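Local coordinates for hypothetical protein (Legionella pneumophila subsp. pneumophila, PDB 4JX2), which is of unknown function but is probably secreted, carries a DUF5624 domain and folds as a new combination of alpha helices and beta sheets, at residues A[92-97]-A[316-321]; A[293-298]-A[324-329]; A[186-191]-A[210-215]. One frame throughout, in Å; residues are numbered along the deposited sequence.

Interaction 1 (A[92-97]-A[316-321]); sequences SDRQLK and ADYNYY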
loop_
_atom_site.group_PDB
_atom_site.type_symbol
_atom_site.label_atom_id
_atom_site.label_comp_id
_atom_site.label_asym_id
_atom_site.label_seq_id
_atom_site.Cartn_x
_atom_site.Cartn_y
_atom_site.Cartn_z
ATOM N N SER A 92 22.655 -2.936 15.919
ATOM C CA SER A 92 23.588 -3.472 14.910
ATOM C C SER A 92 24.052 -4.860 15.271
ATOM O O SER A 92 24.315 -5.657 14.383
ATOM C CB SER A 92 24.810 -2.570 14.767
ATOM O OG SER A 92 24.432 -1.205 14.697
ATOM N N ASP A 93 24.132 -5.160 16.568
ATOM C CA ASP A 93 24.571 -6.452 17.078
ATOM C C ASP A 93 23.425 -7.488 17.127
ATOM O O ASP A 93 23.589 -8.541 17.745
ATOM C CB ASP A 93 25.214 -6.268 18.466
ATOM C CG ASP A 93 26.456 -5.384 18.481
ATOM O OD1 ASP A 93 27.198 -5.369 17.464
ATOM O OD2 ASP A 93 26.705 -4.734 19.518
ATOM N N ARG A 94 22.285 -7.197 16.454
ATOM C CA ARG A 94 21.089 -8.053 16.320
ATOM C C ARG A 94 20.382 -8.302 17.656
ATOM O O ARG A 94 19.559 -9.220 17.742
ATOM C CB ARG A 94 21.436 -9.409 15.660
ATOM C CG ARG A 94 22.117 -9.284 14.312
ATOM C CD ARG A 94 22.437 -10.624 13.698
ATOM N NE ARG A 94 23.658 -11.207 14.258
ATOM C CZ ARG A 94 23.690 -12.277 15.047
ATOM N NH1 ARG A 94 22.568 -12.901 15.377
ATOM N NH2 ARG A 94 24.842 -12.726 15.515
ATOM N N GLN A 95 20.685 -7.482 18.690
ATOM C CA GLN A 95 20.100 -7.613 20.031
ATOM C C GLN A 95 18.834 -6.768 20.183
ATOM O O GLN A 95 18.793 -5.607 19.746
ATOM C CB GLN A 95 21.114 -7.228 21.129
ATOM C CG GLN A 95 22.416 -8.049 21.153
ATOM C CD GLN A 95 22.220 -9.549 21.281
ATOM O OE1 GLN A 95 22.633 -10.326 20.406
ATOM N NE2 GLN A 95 21.610 -9.992 22.382
ATOM N N LEU A 96 17.805 -7.362 20.820
ATOM C CA LEU A 96 16.520 -6.717 21.101
ATOM C C LEU A 96 16.684 -5.628 22.172
ATOM O O LEU A 96 17.172 -5.901 23.276
ATOM C CB LEU A 96 15.500 -7.770 21.553
ATOM C CG LEU A 96 14.070 -7.322 21.812
ATOM C CD1 LEU A 96 13.354 -6.861 20.523
ATOM C CD2 LEU A 96 13.295 -8.438 22.419
ATOM N N LYS A 97 16.299 -4.393 21.826
ATOM C CA LYS A 97 16.409 -3.260 22.741
ATOM C C LYS A 97 15.044 -2.892 23.306
ATOM O O LYS A 97 14.957 -2.451 24.460
ATOM C CB LYS A 97 17.066 -2.042 22.055
ATOM C CG LYS A 97 18.527 -2.258 21.606
ATOM C CD LYS A 97 19.495 -2.727 22.729
ATOM C CE LYS A 97 19.715 -1.745 23.870
ATOM N NZ LYS A 97 20.273 -2.413 25.078
ATOM N N ALA A 316 20.441 -14.247 9.252
ATOM C CA ALA A 316 19.563 -14.334 8.080
ATOM C C ALA A 316 18.354 -13.385 8.208
ATOM O O ALA A 316 18.060 -12.643 7.267
ATOM C CB ALA A 316 19.079 -15.767 7.884
ATOM N N ASP A 317 17.671 -13.400 9.371
ATOM C CA ASP A 317 16.502 -12.556 9.625
ATOM C C ASP A 317 16.903 -11.093 9.744
ATOM O O ASP A 317 16.159 -10.236 9.280
ATOM C CB ASP A 317 15.754 -13.022 10.882
ATOM C CG ASP A 317 15.079 -14.368 10.723
ATOM O OD1 ASP A 317 15.129 -14.936 9.607
ATOM O OD2 ASP A 317 14.466 -14.842 11.701
ATOM N N TYR A 318 18.072 -10.805 10.345
ATOM C CA TYR A 318 18.563 -9.438 10.458
ATOM C C TYR A 318 18.885 -8.891 9.049
ATOM O O TYR A 318 18.408 -7.807 8.694
ATOM C CB TYR A 318 19.788 -9.341 11.394
ATOM C CG TYR A 318 20.371 -7.942 11.494
ATOM C CD1 TYR A 318 19.819 -6.993 12.352
ATOM C CD2 TYR A 318 21.472 -7.569 10.730
ATOM C CE1 TYR A 318 20.349 -5.704 12.445
ATOM C CE2 TYR A 318 22.007 -6.281 10.807
ATOM C CZ TYR A 318 21.445 -5.351 11.668
ATOM O OH TYR A 318 21.973 -4.080 11.746
ATOM N N ASN A 319 19.654 -9.663 8.241
ATOM C CA ASN A 319 20.022 -9.264 6.880
ATOM C C ASN A 319 18.767 -9.057 6.036
ATOM O O ASN A 319 18.752 -8.183 5.164
ATOM C CB ASN A 319 20.982 -10.286 6.225
ATOM C CG ASN A 319 22.350 -10.374 6.890
ATOM O OD1 ASN A 319 22.772 -9.498 7.661
ATOM N ND2 ASN A 319 23.076 -11.447 6.624
ATOM N N TYR A 320 17.696 -9.821 6.337
ATOM C CA TYR A 320 16.433 -9.700 5.630
ATOM C C TYR A 320 15.823 -8.304 5.838
ATOM O O TYR A 320 15.550 -7.620 4.862
ATOM C CB TYR A 320 15.429 -10.810 6.026
ATOM C CG TYR A 320 14.082 -10.617 5.369
ATOM C CD1 TYR A 320 13.917 -10.814 3.997
ATOM C CD2 TYR A 320 12.998 -10.128 6.091
ATOM C CE1 TYR A 320 12.694 -10.573 3.373
ATOM C CE2 TYR A 320 11.765 -9.899 5.481
ATOM C CZ TYR A 320 11.620 -10.119 4.121
ATOM O OH TYR A 320 10.419 -9.847 3.517
ATOM N N TYR A 321 15.613 -7.891 7.085
ATOM C CA TYR A 321 14.981 -6.604 7.374
ATOM C C TYR A 321 15.892 -5.414 7.044
ATOM O O TYR A 321 15.436 -4.439 6.445
ATOM C CB TYR A 321 14.513 -6.545 8.852
ATOM C CG TYR A 321 13.325 -7.439 9.118
ATOM C CD1 TYR A 321 12.107 -7.229 8.469
ATOM C CD2 TYR A 321 13.421 -8.518 9.989
ATOM C CE1 TYR A 321 11.020 -8.072 8.681
ATOM C CE2 TYR A 321 12.329 -9.351 10.233
ATOM C CZ TYR A 321 11.130 -9.122 9.577
ATOM O OH TYR A 321 10.051 -9.939 9.818
#
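R94 lays the aliphatic part of its side chain over one face of the Y318 ring, where the hairpin loop between strands 86-90 and 96-101 meets helix 315-339. This is the tight part: R94 CG makes a CH-pi contact 4.0 Å from the ring centroid of Y318, displaced toward the root of the ring, and R94 CD lies 3.7 Å from Y318 CB. With its CG anti to the backbone N (chi1 177°), Y318 stands out from the helix toward the loop. Its hydroxyl ends beside the backbone of S92, with Y318 OH 3.6 Å from S92 CA; the serine side chain starts away from the helix. No hydrogen bond joins the two segments here. The more open side is that of S92 and R94, both partly exposed, whereas Y318 is buried. The arginine chain bends at chi3 (-80°), and the guanidinium plane stands 70° from the ring. R94 NH1 is hydrogen-bonded to L313 O and forms a salt bridge with a sulfate ion, probably from the crystallisation liquor. Y318 also touches L79 of strand 79-84, and one turn further along the helix Y321 packs on L79, L81 and I83 of that strand.

Interaction 2 (A[293-298]-A[324-329]); sequences TDRIYI and TVWGAR
The W326 indole presents one face to the Y297 ring and its N-H edge to the backbone of R295. On that face the edge of Y297 makes a T-shaped (edge-to-face) pair, with the Y297 ring and the five-membered ring of W326 5.0 Å apart at their centroids and the planes at 70°; Y297 CD2 comes 3.5 Å from W326 CD1. Y297 has a face covered in turn: R329 CB sits almost over the ring centre of Y297, 3.6 Å from the centroid, as a CH-pi contact. W326 CH2, at the benzo rim, meets one face of the R295 guanidinium, 3.4 Å from R295 NH2, the two groups tilted rather than stacked. H330 also stacks with the indole. At the indole edge, W326 NE1 donates to R295 O across 2.8 Å, nearly straight at 168° and with the oxygen in the ring plane, although the donor stands 43° out of the carbonyl plane. The 3-10 turn at R295 and strand 296-298 at Y297 are thus both joined to helix 315-339, close to P380 of the second subunit, which packs on Y297. Several polar groups here have partners: the buried indole N-H has a main-chain acceptor, R295 NE bonds to A256 O, and the Y297 hydroxyl is held by H330 and R333. Hydrogen bonds at the indole N-H and the tyrosine hydroxyl hold two rings that otherwise meet through edge-to-face and CH-pi contacts.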
loop_
_atom_site.group_PDB
_atom_site.type_symbol
_atom_site.label_atom_id
_atom_site.label_comp_id
_atom_site.label_asym_id
_atom_site.label_seq_id
_atom_site.Cartn_x
_atom_site.Cartn_y
_atom_site.Cartn_z
ATOM N N THR A 293 12.329 11.618 6.763
ATOM C CA THR A 293 11.118 10.885 6.408
ATOM C C THR A 293 11.386 9.828 5.317
ATOM O O THR A 293 10.697 8.813 5.302
ATOM C CB THR A 293 10.003 11.854 6.029
ATOM O OG1 THR A 293 10.463 12.680 4.962
ATOM C CG2 THR A 293 9.587 12.732 7.205
ATOM N N ASP A 294 12.405 10.018 4.466
ATOM C CA ASP A 294 12.748 9.042 3.414
ATOM C C ASP A 294 13.392 7.765 3.993
ATOM O O ASP A 294 13.634 6.823 3.247
ATOM C CB ASP A 294 13.682 9.667 2.359
ATOM C CG ASP A 294 15.010 10.112 2.946
ATOM O OD1 ASP A 294 15.931 9.264 3.048
ATOM O OD2 ASP A 294 15.113 11.296 3.356
ATOM N N ARG A 295 13.707 7.756 5.304
ATOM C CA ARG A 295 14.299 6.616 6.007
ATOM C C ARG A 295 13.197 5.731 6.632
ATOM O O ARG A 295 13.509 4.705 7.258
ATOM C CB ARG A 295 15.293 7.116 7.063
ATOM C CG ARG A 295 16.496 7.814 6.431
ATOM C CD ARG A 295 17.590 8.117 7.421
ATOM N NE ARG A 295 18.178 6.895 7.972
ATOM C CZ ARG A 295 19.202 6.245 7.432
ATOM N NH1 ARG A 295 19.772 6.693 6.320
ATOM N NH2 ARG A 295 19.669 5.143 8.001
ATOM N N ILE A 296 11.910 6.118 6.413
ATOM C CA ILE A 296 10.690 5.454 6.874
ATOM C C ILE A 296 10.018 4.782 5.687
ATOM O O ILE A 296 9.525 5.473 4.794
ATOM C CB ILE A 296 9.732 6.460 7.578
ATOM C CG1 ILE A 296 10.423 7.181 8.759
ATOM C CG2 ILE A 296 8.445 5.763 8.022
ATOM C CD1 ILE A 296 9.855 8.511 9.104
ATOM N N TYR A 297 9.984 3.435 5.670
ATOM C CA TYR A 297 9.381 2.701 4.554
ATOM C C TYR A 297 8.211 1.870 5.027
ATOM O O TYR A 297 8.328 1.162 6.026
ATOM C CB TYR A 297 10.429 1.809 3.837
ATOM C CG TYR A 297 11.532 2.599 3.155
ATOM C CD1 TYR A 297 11.295 3.281 1.963
ATOM C CD2 TYR A 297 12.801 2.694 3.718
ATOM C CE1 TYR A 297 12.292 4.035 1.350
ATOM C CE2 TYR A 297 13.805 3.451 3.116
ATOM C CZ TYR A 297 13.551 4.104 1.925
ATOM O OH TYR A 297 14.532 4.867 1.342
ATOM N N ILE A 298 7.065 1.993 4.328
ATOM C CA ILE A 298 5.885 1.186 4.601
ATOM C C ILE A 298 6.006 0.012 3.655
ATOM O O ILE A 298 5.909 0.203 2.444
ATOM C CB ILE A 298 4.544 1.954 4.491
ATOM C CG1 ILE A 298 4.535 3.173 5.459
ATOM C CG2 ILE A 298 3.355 0.991 4.770
ATOM C CD1 ILE A 298 3.454 4.066 5.292
ATOM N N THR A 324 17.568 -6.662 2.700
ATOM C CA THR A 324 16.583 -7.084 1.705
ATOM C C THR A 324 15.403 -6.147 1.706
ATOM O O THR A 324 14.915 -5.795 0.625
ATOM C CB THR A 324 16.156 -8.539 1.935
ATOM O OG1 THR A 324 17.316 -9.348 2.155
ATOM C CG2 THR A 324 15.318 -9.108 0.789
ATOM N N VAL A 325 14.934 -5.742 2.896
ATOM C CA VAL A 325 13.782 -4.853 2.991
ATOM C C VAL A 325 14.242 -3.387 2.957
ATOM O O VAL A 325 14.165 -2.773 1.899
ATOM C CB VAL A 325 12.851 -5.159 4.191
ATOM C CG1 VAL A 325 11.632 -4.253 4.171
ATOM C CG2 VAL A 325 12.402 -6.613 4.161
ATOM N N TRP A 326 14.773 -2.858 4.070
ATOM C CA TRP A 326 15.152 -1.453 4.204
ATOM C C TRP A 326 16.201 -0.997 3.171
ATOM O O TRP A 326 15.958 -0.012 2.464
ATOM C CB TRP A 326 15.610 -1.130 5.644
ATOM C CG TRP A 326 15.595 0.346 5.916
ATOM C CD1 TRP A 326 14.525 1.099 6.306
ATOM C CD2 TRP A 326 16.658 1.272 5.646
ATOM N NE1 TRP A 326 14.867 2.433 6.334
ATOM C CE2 TRP A 326 16.159 2.571 5.900
ATOM C CE3 TRP A 326 17.980 1.130 5.187
ATOM C CZ2 TRP A 326 16.947 3.720 5.748
ATOM C CZ3 TRP A 326 18.753 2.272 5.027
ATOM C CH2 TRP A 326 18.244 3.544 5.324
ATOM N N GLY A 327 17.328 -1.716 3.106
ATOM C CA GLY A 327 18.478 -1.425 2.248
ATOM C C GLY A 327 18.173 -1.255 0.775
ATOM O O GLY A 327 18.654 -0.307 0.156
ATOM N N ALA A 328 17.394 -2.190 0.199
ATOM C CA ALA A 328 17.004 -2.187 -1.213
ATOM C C ALA A 328 16.176 -0.931 -1.563
ATOM O O ALA A 328 16.479 -0.283 -2.573
ATOM C CB ALA A 328 16.228 -3.445 -1.536
ATOM N N ARG A 329 15.197 -0.539 -0.687
ATOM C CA ARG A 329 14.373 0.662 -0.913
ATOM C C ARG A 329 15.240 1.897 -0.895
ATOM O O ARG A 329 15.113 2.749 -1.776
ATOM C CB ARG A 329 13.220 0.811 0.091
ATOM C CG ARG A 329 12.530 -0.464 0.543
ATOM C CD ARG A 329 11.423 -1.002 -0.343
ATOM N NE ARG A 329 11.884 -1.601 -1.600
ATOM C CZ ARG A 329 12.307 -2.856 -1.740
ATOM N NH1 ARG A 329 12.370 -3.667 -0.686
ATOM N NH2 ARG A 329 12.691 -3.304 -2.934
#

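Interaction 3 (A[186-191]-A[210-215]); sequences CSMAGN and NDFLNG
The selenomethionine M188 and F212 form a Met-aromatic contact that packs helix 175-197 against helix 205-213, inside the helical DUF5624 region. Along 210-215, F212 is the first residue to pack substantially on the other helix. Its CG is anti to the backbone N (chi1 173°), which sends the ring across to that helix. F212 CE1 lies 3.6 Å from A189 CA and, on the same rim, F212 CZ is 3.9 Å from A189 CB. M188 CG also approaches, 3.8 Å from F212 CE1, while M188 SE stands obliquely 5.3 Å from the ring centroid of F212. Y192 and Y223 stack with F212 as well, so the ring belongs to a larger aromatic group. L213 starts away from helix 175-197 and packs on M124 of helix 119-131 and V339 of the second subunit. N214 also starts away from that helix, its OD1 hydrogen-bonded to N342 ND2 of the second subunit. At G215 the chain leaves the helical path with a positive phi of 100°, and the extended M188 side chain ends there, M188 CE 3.6 Å from G215 CA. The turn is tied by G215 N, which bonds at 3.1 Å to F212 O, the same oxygen that the M188 methyl approaches.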
loop_
_atom_site.group_PDB
_atom_site.type_symbol
_atom_site.label_atom_id
_atom_site.label_comp_id
_atom_site.label_asym_id
_atom_site.label_seq_id
_atom_site.Cartn_x
_atom_site.Cartn_y
_atom_site.Cartn_z
ATOM N N CYS A 186 -22.465 4.117 29.230
ATOM C CA CYS A 186 -23.232 2.894 29.498
ATOM C C CYS A 186 -24.707 3.217 29.695
ATOM O O CYS A 186 -25.565 2.559 29.106
ATOM C CB CYS A 186 -22.664 2.138 30.695
ATOM S SG CYS A 186 -21.007 1.464 30.419
ATOM N N SER A 187 -24.991 4.254 30.490
ATOM C CA SER A 187 -26.347 4.703 30.789
ATOM C C SER A 187 -27.077 5.155 29.493
ATOM O O SER A 187 -28.216 4.748 29.254
ATOM C CB SER A 187 -26.298 5.829 31.818
ATOM O OG SER A 187 -27.600 6.233 32.207
HETATM N N MSE A 188 -26.403 5.962 28.654
HETATM C CA MSE A 188 -26.959 6.464 27.408
HETATM C C MSE A 188 -27.256 5.315 26.432
HETATM O O MSE A 188 -28.410 5.147 26.034
HETATM C CB MSE A 188 -25.992 7.475 26.795
HETATM C CG MSE A 188 -26.454 8.022 25.478
HETATM SE SE MSE A 188 -25.275 9.441 24.906
HETATM C CE MSE A 188 -26.448 10.317 23.647
ATOM N N ALA A 189 -26.226 4.528 26.065
ATOM C CA ALA A 189 -26.323 3.397 25.133
ATOM C C ALA A 189 -27.268 2.313 25.626
ATOM O O ALA A 189 -28.037 1.778 24.827
ATOM C CB ALA A 189 -24.945 2.803 24.897
ATOM N N GLY A 190 -27.203 1.997 26.925
ATOM C CA GLY A 190 -28.063 1.006 27.566
ATOM C C GLY A 190 -29.528 1.367 27.478
ATOM O O GLY A 190 -30.328 0.598 26.941
ATOM N N ASN A 191 -29.885 2.568 27.937
ATOM C CA ASN A 191 -31.280 3.016 27.891
ATOM C C ASN A 191 -31.762 3.285 26.460
ATOM O O ASN A 191 -32.958 3.149 26.198
ATOM C CB ASN A 191 -31.503 4.212 28.777
ATOM C CG ASN A 191 -31.458 3.850 30.240
ATOM O OD1 ASN A 191 -32.137 2.918 30.700
ATOM N ND2 ASN A 191 -30.678 4.595 31.001
ATOM N N ASN A 210 -30.007 10.504 14.881
ATOM C CA ASN A 210 -30.753 11.546 15.573
ATOM C C ASN A 210 -31.013 11.224 17.058
ATOM O O ASN A 210 -30.842 12.113 17.891
ATOM C CB ASN A 210 -32.062 11.789 14.828
ATOM C CG ASN A 210 -32.922 12.897 15.366
ATOM O OD1 ASN A 210 -32.708 14.077 15.095
ATOM N ND2 ASN A 210 -33.955 12.530 16.092
ATOM N N ASP A 211 -31.422 9.973 17.386
ATOM C CA ASP A 211 -31.825 9.587 18.749
ATOM C C ASP A 211 -30.677 9.269 19.688
ATOM O O ASP A 211 -30.853 9.363 20.911
ATOM C CB ASP A 211 -32.778 8.376 18.731
ATOM C CG ASP A 211 -34.053 8.566 17.939
ATOM O OD1 ASP A 211 -34.480 9.727 17.766
ATOM O OD2 ASP A 211 -34.655 7.552 17.541
ATOM N N PHE A 212 -29.523 8.870 19.143
ATOM C CA PHE A 212 -28.407 8.426 19.978
ATOM C C PHE A 212 -27.050 9.122 19.671
ATOM O O PHE A 212 -26.504 9.789 20.553
ATOM C CB PHE A 212 -28.272 6.895 19.852
ATOM C CG PHE A 212 -27.059 6.308 20.523
ATOM C CD1 PHE A 212 -26.936 6.317 21.910
ATOM C CD2 PHE A 212 -26.041 5.734 19.773
ATOM C CE1 PHE A 212 -25.817 5.762 22.530
ATOM C CE2 PHE A 212 -24.911 5.195 20.401
ATOM C CZ PHE A 212 -24.837 5.167 21.776
ATOM N N LEU A 213 -26.506 8.958 18.457
ATOM C CA LEU A 213 -25.198 9.515 18.116
ATOM C C LEU A 213 -25.115 11.031 18.343
ATOM O O LEU A 213 -24.116 11.501 18.875
ATOM C CB LEU A 213 -24.804 9.158 16.669
ATOM C CG LEU A 213 -24.653 7.668 16.359
ATOM C CD1 LEU A 213 -24.401 7.441 14.889
ATOM C CD2 LEU A 213 -23.580 7.015 17.219
ATOM N N ASN A 214 -26.173 11.777 18.004
ATOM C CA ASN A 214 -26.227 13.244 18.142
ATOM C C ASN A 214 -26.651 13.713 19.532
ATOM O O ASN A 214 -26.542 14.906 19.840
ATOM C CB ASN A 214 -27.183 13.837 17.102
ATOM C CG ASN A 214 -26.662 13.747 15.698
ATOM O OD1 ASN A 214 -27.427 13.857 14.735
ATOM N ND2 ASN A 214 -25.350 13.557 15.546
ATOM N N GLY A 215 -27.131 12.780 20.339
ATOM C CA GLY A 215 -27.622 13.079 21.671
ATOM C C GLY A 215 -29.133 13.162 21.663
ATOM O O GLY A 215 -29.778 13.141 20.597
#

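Interactions 1 and 2 are neighbours on helix 315-339, their centres 15 Å apart. Probable i to i+5 hydrogen bonds, at the pi-type turn of the helix, connect them directly, Y320 O to V325 N at 2.8 Å and Y321 O to W326 N at 2.9 Å. Both fasten this helix to regions at the two outermost strands of the same five-stranded sheet, 96-101 and 296-298. Interaction 3 lies in the helical part on the opposite side of the chain's centre, about 50 Å from interaction 1 and 46 Å from interaction 2 between centres, and is nested in the loop that interaction 1 closes. Interactions 2 and 3 both touch the second subunit, whereas a sulfate ion lies beside interaction 1.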